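Local atomic coordinates of tryptophan halogenase (Shewanella frigidimarina, PDB entry 2PYX), a protein that probably acts as a flavin-dependent halogenase of the tryptophan halogenase family, binding FAD in a Rossmann-type domain. Residues 225-228 / 232-235; 416-421 / 425-430. One frame throughout, in Å; residues are numbered along the deposited sequence. Where two conformers were deposited one is given.

Contact 1. Residues 225-228 / 232-235; sequences FIDC and KSLL
D227 OD2 is the polar atom on which this buried contact turns: it accepts the backbone N-H of L235, with N 2.9 Å from OD2, and also that of the following residue, L236. The bond from L235 is bent, 143° at the hydrogen, and N comes from above the carboxylate, 55° out of its plane. CG of D227 stands anti to the backbone N (chi1 -172°), which carries the acid from the end of strand 224-227 to the first turn of helix 234-239. There two amides share one oxygen, while OD1 is bonded to T229 OG1, so both carboxylate oxygens are engaged and the group is held against rotation. A negative charge at this helix start would probably interact favourably with the helix dipole. S233, at the N-cap position, turns its OG to A353 O and G237 N instead. Beside the polar grip, CB of L235 lies 3.4 Å from D227 OD2, and its CD2 branch meets F225 CB at 3.9 Å; the phenyl ring beyond leads away toward I209 and L212. Strand 224-227 pairs in parallel with 9-13 and 347-349, and the arrangement is a strand-turn-helix of a Rossmann-type nucleotide-binding fold.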
# COMPACT_ATOMS: atom_id res chain seq x y z
N PHE A 225 4.65 22.25 8.60
CA PHE A 225 4.31 22.21 7.20
C PHE A 225 4.37 20.78 6.68
O PHE A 225 5.39 20.10 6.91
CB PHE A 225 5.26 23.11 6.42
CG PHE A 225 5.06 24.54 6.73
CD1 PHE A 225 5.62 25.12 7.86
CD2 PHE A 225 4.20 25.31 5.93
CE1 PHE A 225 5.35 26.47 8.18
CE2 PHE A 225 3.96 26.66 6.27
CZ PHE A 225 4.52 27.21 7.36
N ILE A 226 3.33 20.33 5.99
CA ILE A 226 3.29 18.97 5.50
C ILE A 226 3.48 19.05 4.01
O ILE A 226 2.67 19.69 3.31
CB ILE A 226 1.96 18.27 5.81
CG1 ILE A 226 1.50 18.49 7.24
CG2 ILE A 226 2.06 16.80 5.44
CD1 ILE A 226 2.45 18.11 8.28
N ASP A 227 4.52 18.40 3.50
CA ASP A 227 4.78 18.41 2.08
C ASP A 227 4.01 17.25 1.42
O ASP A 227 4.42 16.09 1.53
CB ASP A 227 6.27 18.28 1.79
CG ASP A 227 6.61 18.47 0.33
OD1 ASP A 227 5.71 18.43 -0.50
OD2 ASP A 227 7.81 18.61 0.01
N CYS A 228 2.91 17.58 0.74
CA CYS A 228 2.14 16.68 -0.07
C CYS A 228 2.17 17.08 -1.56
O CYS A 228 1.22 16.86 -2.32
CB CYS A 228 0.71 16.64 0.50
SG CYS A 228 0.66 15.93 2.15
N LYS A 232 7.86 15.91 -7.02
CA LYS A 232 8.65 17.14 -7.03
C LYS A 232 9.14 17.56 -5.67
O LYS A 232 10.11 18.29 -5.60
CB LYS A 232 7.88 18.28 -7.69
CG LYS A 232 6.64 18.75 -6.95
N SER A 233 8.49 17.11 -4.59
CA SER A 233 9.01 17.33 -3.24
C SER A 233 9.50 18.77 -3.01
O SER A 233 10.65 19.03 -2.61
CB SER A 233 10.08 16.30 -2.92
OG SER A 233 10.34 16.20 -1.53
N LEU A 234 8.59 19.71 -3.21
CA LEU A 234 8.96 21.12 -3.21
C LEU A 234 9.46 21.70 -1.88
O LEU A 234 10.28 22.62 -1.86
CB LEU A 234 7.80 21.96 -3.73
CG LEU A 234 7.32 21.67 -5.16
CD1 LEU A 234 6.16 22.56 -5.52
CD2 LEU A 234 8.45 21.82 -6.18
N LEU A 235 8.96 21.15 -0.76
CA LEU A 235 9.34 21.64 0.55
C LEU A 235 10.49 20.81 1.11
O LEU A 235 11.53 21.31 1.49
CB LEU A 235 8.16 21.63 1.52
CG LEU A 235 7.24 22.86 1.46
CD1 LEU A 235 6.55 23.01 0.16
CD2 LEU A 235 6.23 22.83 2.62

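Contact 2. Residues 416-421 / 425-430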
# COMPACT_ATOMS: atom_id res chain seq x y z
N GLN A 416 12.87 -18.57 -10.27
CA GLN A 416 13.73 -19.50 -11.01
C GLN A 416 13.72 -19.16 -12.50
O GLN A 416 14.26 -19.91 -13.33
CB GLN A 416 13.30 -20.95 -10.78
CG GLN A 416 13.53 -21.41 -9.35
CD GLN A 416 13.34 -22.91 -9.20
OE1 GLN A 416 12.36 -23.47 -9.69
NE2 GLN A 416 14.29 -23.56 -8.52
N ARG A 417 13.13 -18.04 -12.85
CA ARG A 417 13.12 -17.61 -14.26
C ARG A 417 14.55 -17.46 -14.80
O ARG A 417 15.40 -16.86 -14.18
CB ARG A 417 12.38 -16.30 -14.43
CG ARG A 417 10.91 -16.40 -14.48
CD ARG A 417 10.23 -15.07 -14.34
NE ARG A 417 8.87 -15.01 -14.83
CZ ARG A 417 8.53 -14.73 -16.09
NH1 ARG A 417 9.47 -14.45 -17.00
NH2 ARG A 417 7.27 -14.66 -16.45
N GLN A 418 14.77 -18.03 -16.00
CA GLN A 418 16.10 -18.11 -16.62
C GLN A 418 16.15 -17.51 -18.02
O GLN A 418 17.24 -17.16 -18.47
CB GLN A 418 16.56 -19.57 -16.74
CG GLN A 418 16.97 -20.22 -15.43
CD GLN A 418 18.28 -19.68 -14.85
OE1 GLN A 418 18.88 -18.73 -15.39
NE2 GLN A 418 18.73 -20.28 -13.76
N GLU A 419 15.02 -17.37 -18.71
CA GLU A 419 15.08 -17.00 -20.15
C GLU A 419 15.48 -15.56 -20.40
O GLU A 419 16.09 -15.24 -21.45
CB GLU A 419 13.75 -17.30 -20.85
CG GLU A 419 13.49 -18.78 -20.97
CD GLU A 419 14.58 -19.49 -21.75
OE1 GLU A 419 14.79 -19.09 -22.92
OE2 GLU A 419 15.22 -20.42 -21.19
N ASP A 420 15.18 -14.68 -19.45
CA ASP A 420 15.38 -13.26 -19.64
C ASP A 420 16.46 -12.69 -18.74
O ASP A 420 16.52 -12.95 -17.52
CB ASP A 420 14.09 -12.51 -19.36
CG ASP A 420 12.96 -12.95 -20.25
OD1 ASP A 420 13.07 -12.66 -21.48
OD2 ASP A 420 12.00 -13.56 -19.72
N ARG A 421 17.29 -11.83 -19.33
CA ARG A 421 18.37 -11.17 -18.58
C ARG A 421 17.84 -10.45 -17.34
O ARG A 421 18.50 -10.44 -16.31
CB ARG A 421 19.12 -10.18 -19.49
CG ARG A 421 20.30 -9.51 -18.78
CD ARG A 421 21.11 -8.61 -19.68
NE ARG A 421 20.37 -7.45 -20.21
CZ ARG A 421 20.30 -6.24 -19.68
NH1 ARG A 421 20.82 -6.01 -18.49
NH2 ARG A 421 19.70 -5.26 -20.32
N ASP A 425 19.46 -10.98 -13.81
CA ASP A 425 20.11 -9.81 -13.16
C ASP A 425 19.56 -9.58 -11.74
O ASP A 425 20.34 -9.25 -10.85
CB ASP A 425 19.83 -8.55 -13.97
CG ASP A 425 20.69 -8.40 -15.18
OD1 ASP A 425 21.80 -9.02 -15.24
OD2 ASP A 425 20.31 -7.54 -16.03
N HIS A 426 18.28 -9.87 -11.54
CA HIS A 426 17.65 -9.66 -10.21
C HIS A 426 18.24 -10.56 -9.13
O HIS A 426 18.06 -10.25 -7.94
CB HIS A 426 16.15 -9.89 -10.29
CG HIS A 426 15.34 -8.62 -10.42
ND1 HIS A 426 15.35 -7.65 -9.45
CD2 HIS A 426 14.50 -8.18 -11.38
CE1 HIS A 426 14.55 -6.66 -9.82
NE2 HIS A 426 14.01 -6.96 -10.99
N ARG A 427 18.91 -11.66 -9.51
CA ARG A 427 19.54 -12.57 -8.56
C ARG A 427 21.00 -12.30 -8.30
O ARG A 427 21.64 -13.01 -7.52
CB ARG A 427 19.33 -14.02 -8.98
CG ARG A 427 17.86 -14.38 -9.11
CD ARG A 427 17.57 -15.85 -9.22
NE ARG A 427 18.04 -16.46 -10.46
CZ ARG A 427 17.32 -16.56 -11.57
NH1 ARG A 427 16.13 -16.04 -11.68
NH2 ARG A 427 17.84 -17.18 -12.63
N GLU A 428 21.55 -11.28 -8.94
CA GLU A 428 22.94 -10.95 -8.76
C GLU A 428 23.15 -10.13 -7.50
O GLU A 428 22.39 -9.20 -7.20
CB GLU A 428 23.46 -10.22 -9.99
CG GLU A 428 23.26 -11.00 -11.29
CD GLU A 428 24.49 -11.59 -11.89
OE1 GLU A 428 25.54 -11.60 -11.23
OE2 GLU A 428 24.37 -12.11 -13.03
N SER A 429 24.24 -10.42 -6.78
CA SER A 429 24.43 -9.87 -5.44
C SER A 429 24.50 -8.36 -5.38
O SER A 429 24.10 -7.75 -4.35
CB SER A 429 25.68 -10.46 -4.76
OG SER A 429 26.84 -10.17 -5.51
N ASN A 430 24.98 -7.70 -6.44
CA ASN A 430 25.11 -6.25 -6.36
C ASN A 430 23.78 -5.54 -6.39
O ASN A 430 23.74 -4.33 -6.17
CB ASN A 430 26.05 -5.65 -7.45
CG ASN A 430 25.41 -5.51 -8.88
OD1 ASN A 430 24.63 -6.36 -9.33
ND2 ASN A 430 25.81 -4.44 -9.63
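R417 and R427 meet where the chain, leaving the long helix 383-413, makes a loop, passes through the short helix 421-425 and turns back in a type I beta turn, a surface helical connection whose two ends are tied by arginines. At the start of the loop, CA of Q416 lies over one face of the R427 guanidinium. The next residue supplies the acceptor: R417 O takes two bonds from R427, end-on, at 2.7 Å from NH1 and 2.9 Å from NH2. R417 O lies in the guanidinium plane, but the two donors differ, NH1 lying in the carbonyl plane on a lone pair and NH2 tilted 34° from it. Both donors converge on one oxygen, which limits how far the group can turn. The R417 side chain itself leads away, its NE bonded to N96 O. Q418 then folds back through a bend at chi2, bringing its amide to the guanidinium edge, the planes 80° apart, with Q418 OE1 3.3 Å from R427 NH2. At the far end of the segment R421 begins the helix. R421 O receives the backbone N-H of D425, N to O 2.7 Å, the i to i+4 bond of that single turn, and the side chains span the same interval. The arginine is extended as far as CD and bends at chi3 (63°), which brings NH1 back to the acid. H303 NE2 also bonds D425 OD2, and S302 O takes R421 NH2. The salt bridge itself joins R421 NH1 to D425 OD2 at 2.9 Å, approached obliquely.

How the contacts relate
Both contacts join segments separated by only three residues, yet they exemplify two ways of fixing a local chain reversal. In contact 1 a buried carboxylate accepts backbone N-H groups at a helix start; in contact 2, at the surface, guanidinium groups reach a carbonyl and an acid around a short helix. Their centres are 37 Å apart and their nearest atoms about 24 Å apart, so neither touches the other. Contact 1 lies beside the predicted FAD site: the L235 side chain is about 6 Å from that of V198, and the D227 side chain about 8 Å from that of A18. Contact 2 is remote from the annotated sites and is peripheral structural packing.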